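Local coordinates for protein aldehyde dehydrogenase (Listeria monocytogenes, PDB 3K9D) that probably oxidises aldehyde or oxo groups with NAD or NADP as electron acceptor, as a member of the aldehyde dehydrogenase family, at residues A[286-290]-A[310-316]; A[63-67]-A[245-249]; A[264-268]-A[348-352]; A[250-254]-A[402-408]. All coordinates share one frame. Residue numbers count along the deposited sequence, not the author numbering.

Contact 1 of 4, residues A[286-290]-A[310-316]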
# COMPACT_ATOMS: atom_id res chain seq x y z
N GLN A 286 -21.04 9.24 -36.13
CA GLN A 286 -22.32 9.47 -35.46
C GLN A 286 -22.32 8.93 -34.04
O GLN A 286 -22.72 9.63 -33.12
CB GLN A 286 -23.48 8.85 -36.24
CG GLN A 286 -24.85 9.36 -35.81
CD GLN A 286 -25.93 9.08 -36.84
OE1 GLN A 286 -27.12 9.28 -36.58
NE2 GLN A 286 -25.52 8.63 -38.03
N LEU A 287 -21.85 7.69 -33.87
CA LEU A 287 -21.76 7.06 -32.55
C LEU A 287 -20.71 7.76 -31.68
O LEU A 287 -20.91 7.91 -30.48
CB LEU A 287 -21.47 5.55 -32.70
CG LEU A 287 -21.36 4.70 -31.43
CD1 LEU A 287 -22.65 4.70 -30.63
CD2 LEU A 287 -20.91 3.28 -31.72
N GLY A 288 -19.62 8.22 -32.29
CA GLY A 288 -18.59 8.97 -31.58
C GLY A 288 -19.08 10.28 -30.97
O GLY A 288 -18.73 10.61 -29.83
N LYS A 289 -19.89 11.02 -31.73
CA LYS A 289 -20.55 12.24 -31.23
C LYS A 289 -21.48 11.94 -30.05
O LYS A 289 -21.50 12.68 -29.06
CB LYS A 289 -21.31 12.94 -32.36
CG LYS A 289 -20.41 13.57 -33.42
CD LYS A 289 -21.22 14.25 -34.51
CE LYS A 289 -20.32 14.88 -35.55
NZ LYS A 289 -21.06 15.23 -36.80
N PHE A 290 -22.22 10.83 -30.13
CA PHE A 290 -23.11 10.41 -29.03
C PHE A 290 -22.38 9.94 -27.75
O PHE A 290 -22.78 10.30 -26.63
CB PHE A 290 -24.09 9.33 -29.50
CG PHE A 290 -25.04 8.88 -28.43
CD1 PHE A 290 -26.14 9.68 -28.08
CD2 PHE A 290 -24.83 7.69 -27.75
CE1 PHE A 290 -27.02 9.28 -27.07
CE2 PHE A 290 -25.70 7.28 -26.75
CZ PHE A 290 -26.80 8.08 -26.40
N ILE A 310 -28.09 0.74 -27.83
CA ILE A 310 -27.10 1.77 -28.17
C ILE A 310 -27.32 2.30 -29.58
O ILE A 310 -27.27 3.52 -29.82
CB ILE A 310 -25.65 1.22 -28.03
CG1 ILE A 310 -25.33 0.88 -26.57
CG2 ILE A 310 -24.62 2.20 -28.59
CD1 ILE A 310 -24.19 -0.10 -26.40
N ALA A 311 -27.59 1.39 -30.51
CA ALA A 311 -27.85 1.74 -31.89
C ALA A 311 -29.05 2.66 -31.99
O ALA A 311 -28.99 3.65 -32.69
CB ALA A 311 -28.05 0.48 -32.74
N ASN A 312 -30.11 2.34 -31.24
CA ASN A 312 -31.30 3.18 -31.18
C ASN A 312 -31.01 4.56 -30.59
O ASN A 312 -31.47 5.56 -31.13
CB ASN A 312 -32.40 2.50 -30.35
CG ASN A 312 -33.09 1.36 -31.09
OD1 ASN A 312 -32.96 1.22 -32.32
ND2 ASN A 312 -33.85 0.55 -30.35
N LEU A 313 -30.25 4.59 -29.50
CA LEU A 313 -29.85 5.84 -28.84
C LEU A 313 -29.06 6.76 -29.78
O LEU A 313 -29.28 7.98 -29.80
CB LEU A 313 -29.06 5.55 -27.56
CG LEU A 313 -29.84 5.12 -26.31
CD1 LEU A 313 -28.86 4.65 -25.23
CD2 LEU A 313 -30.71 6.25 -25.79
N ALA A 314 -28.18 6.17 -30.58
CA ALA A 314 -27.30 6.92 -31.47
C ALA A 314 -27.92 7.13 -32.85
O ALA A 314 -27.31 7.76 -33.72
CB ALA A 314 -25.95 6.21 -31.60
N GLY A 315 -29.12 6.59 -33.04
CA GLY A 315 -29.84 6.72 -34.30
C GLY A 315 -29.23 5.89 -35.41
O GLY A 315 -29.35 6.24 -36.59
N LEU A 316 -28.57 4.79 -35.04
CA LEU A 316 -28.01 3.86 -36.01
C LEU A 316 -29.00 2.74 -36.28
O LEU A 316 -29.84 2.42 -35.42
CB LEU A 316 -26.70 3.25 -35.48
CG LEU A 316 -25.46 4.09 -35.12
CD1 LEU A 316 -24.29 3.15 -34.88
CD2 LEU A 316 -25.08 5.12 -36.18

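Contact 2 of 4, residues A[63-67]-A[245-249]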
# COMPACT_ATOMS: atom_id res chain seq x y z
N GLY A 63 -30.41 -1.59 -14.66
CA GLY A 63 -30.64 -1.67 -16.10
C GLY A 63 -29.44 -2.16 -16.90
O GLY A 63 -29.51 -2.24 -18.13
N PHE A 64 -28.34 -2.47 -16.22
CA PHE A 64 -27.12 -2.93 -16.91
C PHE A 64 -27.15 -4.43 -17.10
O PHE A 64 -27.74 -5.17 -16.30
CB PHE A 64 -25.81 -2.60 -16.15
CG PHE A 64 -25.61 -1.14 -15.81
CD1 PHE A 64 -26.26 -0.12 -16.49
CD2 PHE A 64 -24.72 -0.80 -14.80
CE1 PHE A 64 -26.06 1.21 -16.14
CE2 PHE A 64 -24.50 0.53 -14.45
CZ PHE A 64 -25.17 1.54 -15.12
N GLY A 65 -26.47 -4.86 -18.15
CA GLY A 65 -26.04 -6.23 -18.33
C GLY A 65 -27.05 -7.27 -18.74
O GLY A 65 -28.14 -6.96 -19.22
N ILE A 66 -26.65 -8.52 -18.56
CA ILE A 66 -27.42 -9.69 -18.95
C ILE A 66 -27.62 -10.54 -17.69
O ILE A 66 -26.65 -10.84 -16.97
CB ILE A 66 -26.67 -10.49 -20.05
CG1 ILE A 66 -26.52 -9.64 -21.31
CG2 ILE A 66 -27.40 -11.81 -20.39
CD1 ILE A 66 -25.50 -10.16 -22.31
N TRP A 67 -28.87 -10.89 -17.39
CA TRP A 67 -29.17 -11.71 -16.22
C TRP A 67 -28.24 -12.93 -16.10
O TRP A 67 -27.53 -13.06 -15.11
CB TRP A 67 -30.65 -12.11 -16.20
CG TRP A 67 -31.14 -12.87 -14.96
CD1 TRP A 67 -30.44 -13.14 -13.81
CD2 TRP A 67 -32.45 -13.42 -14.76
NE1 TRP A 67 -31.23 -13.84 -12.93
CE2 TRP A 67 -32.46 -14.02 -13.49
CE3 TRP A 67 -33.60 -13.46 -15.55
CZ2 TRP A 67 -33.60 -14.66 -12.98
CZ3 TRP A 67 -34.73 -14.09 -15.04
CH2 TRP A 67 -34.72 -14.68 -13.77
N PHE A 245 -19.81 -10.06 -22.66
CA PHE A 245 -20.14 -10.54 -21.32
C PHE A 245 -20.73 -9.44 -20.43
O PHE A 245 -20.03 -8.48 -20.11
CB PHE A 245 -18.93 -11.17 -20.63
CG PHE A 245 -19.27 -11.95 -19.39
CD1 PHE A 245 -19.80 -13.24 -19.49
CD2 PHE A 245 -19.08 -11.41 -18.13
CE1 PHE A 245 -20.13 -13.96 -18.36
CE2 PHE A 245 -19.41 -12.14 -16.99
CZ PHE A 245 -19.93 -13.41 -17.11
N ASP A 246 -22.00 -9.60 -20.06
CA ASP A 246 -22.78 -8.61 -19.30
C ASP A 246 -22.87 -7.26 -20.03
O ASP A 246 -22.91 -6.21 -19.39
CB ASP A 246 -22.20 -8.47 -17.87
CG ASP A 246 -23.23 -7.97 -16.87
OD1 ASP A 246 -24.35 -8.51 -16.85
OD2 ASP A 246 -22.91 -7.05 -16.08
N ASN A 247 -22.91 -7.32 -21.36
CA ASN A 247 -22.77 -6.14 -22.25
C ASN A 247 -21.56 -5.23 -21.92
O ASN A 247 -21.67 -4.01 -21.96
CB ASN A 247 -24.07 -5.30 -22.29
CG ASN A 247 -25.30 -6.13 -22.67
OD1 ASN A 247 -25.24 -6.99 -23.53
ND2 ASN A 247 -26.42 -5.84 -22.04
N GLY A 248 -20.42 -5.83 -21.56
CA GLY A 248 -19.15 -5.11 -21.39
C GLY A 248 -18.89 -4.34 -20.09
O GLY A 248 -18.08 -3.40 -20.06
N THR A 249 -19.57 -4.72 -19.00
CA THR A 249 -19.43 -4.02 -17.71
C THR A 249 -18.14 -4.25 -16.93
O THR A 249 -17.82 -3.49 -16.02
CB THR A 249 -20.57 -4.40 -16.74
OG1 THR A 249 -20.63 -5.82 -16.65
CG2 THR A 249 -21.90 -3.85 -17.22

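Contact 3 of 4, residues A[264-268]-A[348-352]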
# COMPACT_ATOMS: atom_id res chain seq x y z
N LYS A 264 -5.22 -8.33 -41.50
CA LYS A 264 -6.40 -7.47 -41.28
C LYS A 264 -7.67 -8.03 -41.94
O LYS A 264 -8.67 -8.26 -41.27
CB LYS A 264 -6.12 -6.05 -41.79
CG LYS A 264 -7.31 -5.10 -41.67
CD LYS A 264 -7.00 -3.77 -42.32
CE LYS A 264 -8.29 -3.01 -42.59
NZ LYS A 264 -8.78 -2.30 -41.38
N GLU A 265 -7.58 -8.28 -43.25
CA GLU A 265 -8.64 -8.96 -44.02
C GLU A 265 -9.16 -10.22 -43.35
O GLU A 265 -10.36 -10.38 -43.21
CB GLU A 265 -8.13 -9.34 -45.41
CG GLU A 265 -8.55 -8.41 -46.52
CD GLU A 265 -8.23 -8.97 -47.89
OE1 GLU A 265 -7.51 -8.29 -48.65
OE2 GLU A 265 -8.67 -10.10 -48.21
N ALA A 266 -8.24 -11.10 -42.94
CA ALA A 266 -8.61 -12.36 -42.30
C ALA A 266 -9.33 -12.15 -40.96
O ALA A 266 -10.32 -12.84 -40.66
CB ALA A 266 -7.38 -13.23 -42.11
N VAL A 267 -8.84 -11.18 -40.18
CA VAL A 267 -9.43 -10.83 -38.89
C VAL A 267 -10.83 -10.20 -39.03
O VAL A 267 -11.77 -10.58 -38.32
CB VAL A 267 -8.48 -9.92 -38.05
CG1 VAL A 267 -9.20 -9.38 -36.83
CG2 VAL A 267 -7.25 -10.73 -37.59
N ILE A 268 -10.97 -9.25 -39.95
CA ILE A 268 -12.27 -8.62 -40.21
C ILE A 268 -13.30 -9.67 -40.66
O ILE A 268 -14.38 -9.74 -40.08
CB ILE A 268 -12.15 -7.43 -41.21
CG1 ILE A 268 -11.30 -6.32 -40.56
CG2 ILE A 268 -13.54 -6.91 -41.63
CD1 ILE A 268 -11.30 -5.01 -41.28
N ALA A 348 -13.01 -0.17 -30.75
CA ALA A 348 -12.13 0.40 -31.78
C ALA A 348 -11.36 -0.69 -32.52
O ALA A 348 -11.12 -1.76 -31.98
CB ALA A 348 -11.15 1.42 -31.17
N PHE A 349 -10.94 -0.39 -33.74
CA PHE A 349 -10.15 -1.33 -34.55
C PHE A 349 -8.97 -0.60 -35.22
O PHE A 349 -9.18 0.23 -36.11
CB PHE A 349 -11.04 -2.00 -35.60
CG PHE A 349 -10.40 -3.18 -36.29
CD1 PHE A 349 -10.75 -4.47 -35.92
CD2 PHE A 349 -9.48 -2.99 -37.33
CE1 PHE A 349 -10.17 -5.55 -36.54
CE2 PHE A 349 -8.89 -4.08 -37.95
CZ PHE A 349 -9.26 -5.36 -37.58
N TYR A 350 -7.74 -0.92 -34.81
CA TYR A 350 -6.54 -0.27 -35.35
C TYR A 350 -5.73 -1.22 -36.23
O TYR A 350 -5.66 -2.42 -35.96
CB TYR A 350 -5.60 0.18 -34.24
CG TYR A 350 -6.10 1.27 -33.31
CD1 TYR A 350 -5.84 2.62 -33.58
CD2 TYR A 350 -6.78 0.95 -32.13
CE1 TYR A 350 -6.25 3.62 -32.70
CE2 TYR A 350 -7.24 1.95 -31.27
CZ TYR A 350 -6.96 3.28 -31.55
OH TYR A 350 -7.38 4.27 -30.69
N THR A 351 -5.08 -0.65 -37.24
CA THR A 351 -4.16 -1.39 -38.10
C THR A 351 -2.74 -0.82 -37.98
O THR A 351 -2.51 0.38 -38.17
CB THR A 351 -4.63 -1.39 -39.56
OG1 THR A 351 -6.01 -1.78 -39.62
CG2 THR A 351 -3.78 -2.35 -40.42
N ALA A 352 -1.81 -1.70 -37.63
CA ALA A 352 -0.38 -1.41 -37.54
C ALA A 352 0.34 -2.27 -38.58
O ALA A 352 -0.27 -3.19 -39.12
CB ALA A 352 0.11 -1.75 -36.14

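Contact 4 of 4, residues A[250-254]-A[402-408]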
# COMPACT_ATOMS: atom_id res chain seq x y z
N ILE A 250 -17.43 -5.33 -17.24
CA ILE A 250 -16.19 -5.65 -16.56
C ILE A 250 -15.05 -4.83 -17.17
O ILE A 250 -14.93 -4.76 -18.40
CB ILE A 250 -15.94 -7.19 -16.58
CG1 ILE A 250 -17.03 -7.91 -15.76
CG2 ILE A 250 -14.55 -7.56 -16.04
CD1 ILE A 250 -16.98 -9.42 -15.83
N CYS A 251 -14.22 -4.21 -16.32
CA CYS A 251 -13.14 -3.30 -16.73
C CYS A 251 -11.93 -3.94 -17.42
O CYS A 251 -11.17 -3.26 -18.11
CB CYS A 251 -12.63 -2.54 -15.49
SG CYS A 251 -12.18 -3.68 -14.16
N ALA A 252 -11.74 -5.25 -17.22
CA ALA A 252 -10.65 -5.98 -17.87
C ALA A 252 -11.00 -6.44 -19.32
O ALA A 252 -10.15 -6.99 -20.03
CB ALA A 252 -10.22 -7.14 -17.01
N SER A 253 -12.22 -6.16 -19.75
CA SER A 253 -12.64 -6.43 -21.13
C SER A 253 -11.97 -5.47 -22.12
O SER A 253 -11.56 -4.36 -21.75
CB SER A 253 -14.17 -6.41 -21.25
OG SER A 253 -14.70 -5.11 -21.12
N GLU A 254 -11.85 -5.93 -23.36
CA GLU A 254 -11.15 -5.27 -24.46
C GLU A 254 -11.81 -3.95 -24.84
O GLU A 254 -13.02 -3.82 -24.73
CB GLU A 254 -11.17 -6.18 -25.70
CG GLU A 254 -10.53 -7.57 -25.54
CD GLU A 254 -11.39 -8.62 -24.83
OE1 GLU A 254 -12.53 -8.34 -24.41
OE2 GLU A 254 -10.90 -9.76 -24.68
N PRO A 402 -10.08 -14.57 -23.08
CA PRO A 402 -10.99 -13.42 -23.04
C PRO A 402 -10.54 -12.38 -21.99
O PRO A 402 -10.24 -12.75 -20.86
CB PRO A 402 -12.33 -14.02 -22.60
CG PRO A 402 -12.17 -15.49 -22.60
CD PRO A 402 -10.75 -15.84 -22.73
N GLY A 403 -10.50 -11.11 -22.38
CA GLY A 403 -10.04 -10.02 -21.49
C GLY A 403 -10.74 -9.90 -20.14
O GLY A 403 -10.08 -9.87 -19.11
N ALA A 404 -12.07 -9.85 -20.15
CA ALA A 404 -12.87 -9.69 -18.94
C ALA A 404 -12.68 -10.85 -17.97
O ALA A 404 -12.52 -10.65 -16.77
CB ALA A 404 -14.35 -9.58 -19.31
N LEU A 405 -12.69 -12.05 -18.54
CA LEU A 405 -12.65 -13.30 -17.83
C LEU A 405 -11.22 -13.66 -17.42
O LEU A 405 -11.00 -14.28 -16.40
CB LEU A 405 -13.26 -14.39 -18.72
CG LEU A 405 -14.78 -14.65 -18.81
CD1 LEU A 405 -15.68 -13.42 -18.69
CD2 LEU A 405 -15.08 -15.38 -20.13
N GLY A 406 -10.24 -13.29 -18.23
CA GLY A 406 -8.85 -13.57 -17.88
C GLY A 406 -8.30 -12.61 -16.84
O GLY A 406 -7.53 -13.01 -15.96
N GLY A 407 -8.70 -11.34 -16.93
CA GLY A 407 -8.22 -10.26 -16.04
C GLY A 407 -8.66 -10.41 -14.60
O GLY A 407 -7.92 -10.07 -13.67
N ILE A 408 -9.87 -10.94 -14.41
CA ILE A 408 -10.39 -11.24 -13.08
C ILE A 408 -9.90 -12.58 -12.51
O ILE A 408 -10.14 -12.88 -11.35
CB ILE A 408 -11.95 -11.08 -12.99
CG1 ILE A 408 -12.70 -12.24 -13.67
CG2 ILE A 408 -12.41 -9.68 -13.48
CD1 ILE A 408 -14.23 -12.12 -13.60

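Contact 1 of 4, residues A[286-290]-A[310-316]
Helix 281-291 and the C-terminal end of helix 307-313 come together most closely at Leu287 and Ala314, whose CA atoms are 5.6 Å apart. The second helix closes there in a Schellman motif. Leu316 N bonds to Ala311 O at 2.6 Å, Gly315 N bonds weakly to Asn312 O at 3.2 Å, and Gly315 takes the positive phi (72°) that glycine adopts easily. This is helix packing at the outer part of the domain built on the parallel sheet, where helix 281-291 follows strand 276-278.

The small side chain of Ala314 is what lets the backbones come so near. Leu287 reaches over it with CD1, 3.8 Å from Ala314 CB and also 3.8 Å from Ile310 CG2, while Leu316 folds back from beyond the turn to bring its CD1 4.3 Å from Leu287 CB. Leu287 also packs on Leu279 and Tyr338, so this side of the contact runs into the buried interior. Gln286, more exposed, lies along the Ala314-Leu316 turn. A turn further on, Phe290 sets its ring beside the other helix end: Leu313 O sits over one ring face, and Phe290 CZ touches Leu313 CB at 3.6 Å.

Contact 2 of 4, residues A[63-67]-A[245-249]
Asp246 lays its carboxylate against the backbone of Gly65 and Ile66, with OD1 3.2 Å from Gly65 CA and accepting a hydrogen bond from Ile66 N at 2.9 Å (159° at the hydrogen). This is a loop-to-loop joint. The turn between helices 51-62 and 67-85 meets the loop leading from helix 232-243 to strand 256-260, and, as in other aldehyde dehydrogenases, it probably links the coenzyme-binding part of the subunit to the catalytic part.

The backbones nearly touch, Gly65 CA lying 4.2 Å from Asp246 CA. Glycine fits the spot doubly: its phi is positive, and a CB would run into Asp246 OD1. Across from it, Asp246, Asn247 and Gly248 all have positive phi, a tight turn held by Gly248 N to Phe245 O at 3.0 Å, which pushes Asn247 toward the first loop. There Asn247 OD1 meets Ile66 CD1 at 3.4 Å, while its ND2 bonds to Gly304 O. Ile66 is the N-cap residue of helix 67-85, so the Asp246 bond fixes the backbone just where that helix starts. Lys70 and Lys73 of the same helix form salt bridges to Asp246 OD2. That oxygen also accepts a short hydrogen bond from Thr249 OG1, 2.7 Å from Asp246 OD2.

Contact 3 of 4, residues A[264-268]-A[348-352]
Lys264 opens the segment on helix 261-273, which is the helix of a beta-alpha-beta crossover leaving strand 256-260 and returning to the parallel sheet at strand 276-278. On its way it packs over strand 346-352, neighbour of 256-260 in that sheet. The segment axes are 10.9 Å apart at closest and nearly antiparallel (160°). The CA-to-CB bond of Lys264 points toward the strand, and its side chain, straight until the last torsion turns NZ aside (chi4 82°), makes a weak hydrogen bond from NZ to Thr351 OG1 at 3.3 Å; its stronger partner is Glu328, with which NZ forms a salt bridge.

Val267, one turn on from Lys264, faces the sheet, where its CG1 is at the edge of the Phe349 ring, 4.0 Å from CE1, and it also packs on Val259. Strand alternation puts Phe349 and Thr351 on the helix side and Tyr350 on the far one, against helix 355-368. Ile268 comes in sideways, its CG1 3.7 Å from Phe349 CZ.

Contact 4 of 4, residues A[250-254]-A[402-408]
Glu254 shows the most telling conformation here. With chi1 m and chi2 p its side chain folds back, so that OE2 takes a 2.7 Å hydrogen bond from Gly403 N, an amide in the first turn of helix 403-407, while OE1 is hydrogen-bonded to Ser242 OG. The same serine hydroxyl is bonded to Ala404 N, so the first two amides of the helix, Gly403 N and Ala404 N, have side-chain partners.

Ser253, in the p rotamer, turns OG back to Ile250 O at 2.8 Å and so tightens the type I turn from Ile250 to Ser253. Its CB rests on Ala404 CB at 3.7 Å. Ile250 (m, t) points its CG2 at the helix, 3.8 Å from Ala404 CB and 4.0 Å from Ile408 CG2; Ile408 meets it in the p rotamer. Ala252 packs its CB on Gly407 CA at 3.8 Å, close enough that a CB on Gly407 would clash with it, and one on Gly403 would strike Ala252 O and Glu254 OE2. Within this turn the CA-to-CB bond of Cys251 points away from the helix, and its side chain packs on His373. Its sequence setting matches that of the nucleophilic cysteine of aldehyde dehydrogenases, so the arrangement is consistent with the family's catalytic cysteine loop, backed by a glycine-rich helix.

Overall arrangement
Contact 4 is fully buried, its centre about 9 Å from the chain centre; the other three are partly buried, with centres about 15 Å (contact 2), 27 Å (contact 1) and 28 Å (contact 3) away. Contacts 2 and 4 share the one loop between helix 232-243 and strand 256-260 and touch where Phe245 CD2 meets Ile250 CD1 at 3.7 Å. Both rely on glycines and on an acidic side chain bonded to a backbone amide. Phe245 and Leu405 each also pack on Leu452 of the second subunit. Contacts 1 and 3 instead pack helices, in contact 1 with the turn that ends one of them, around the parallel sheet, mainly through apolar side chains, with a lysine adding a weak hydrogen bond to a threonine in contact 3.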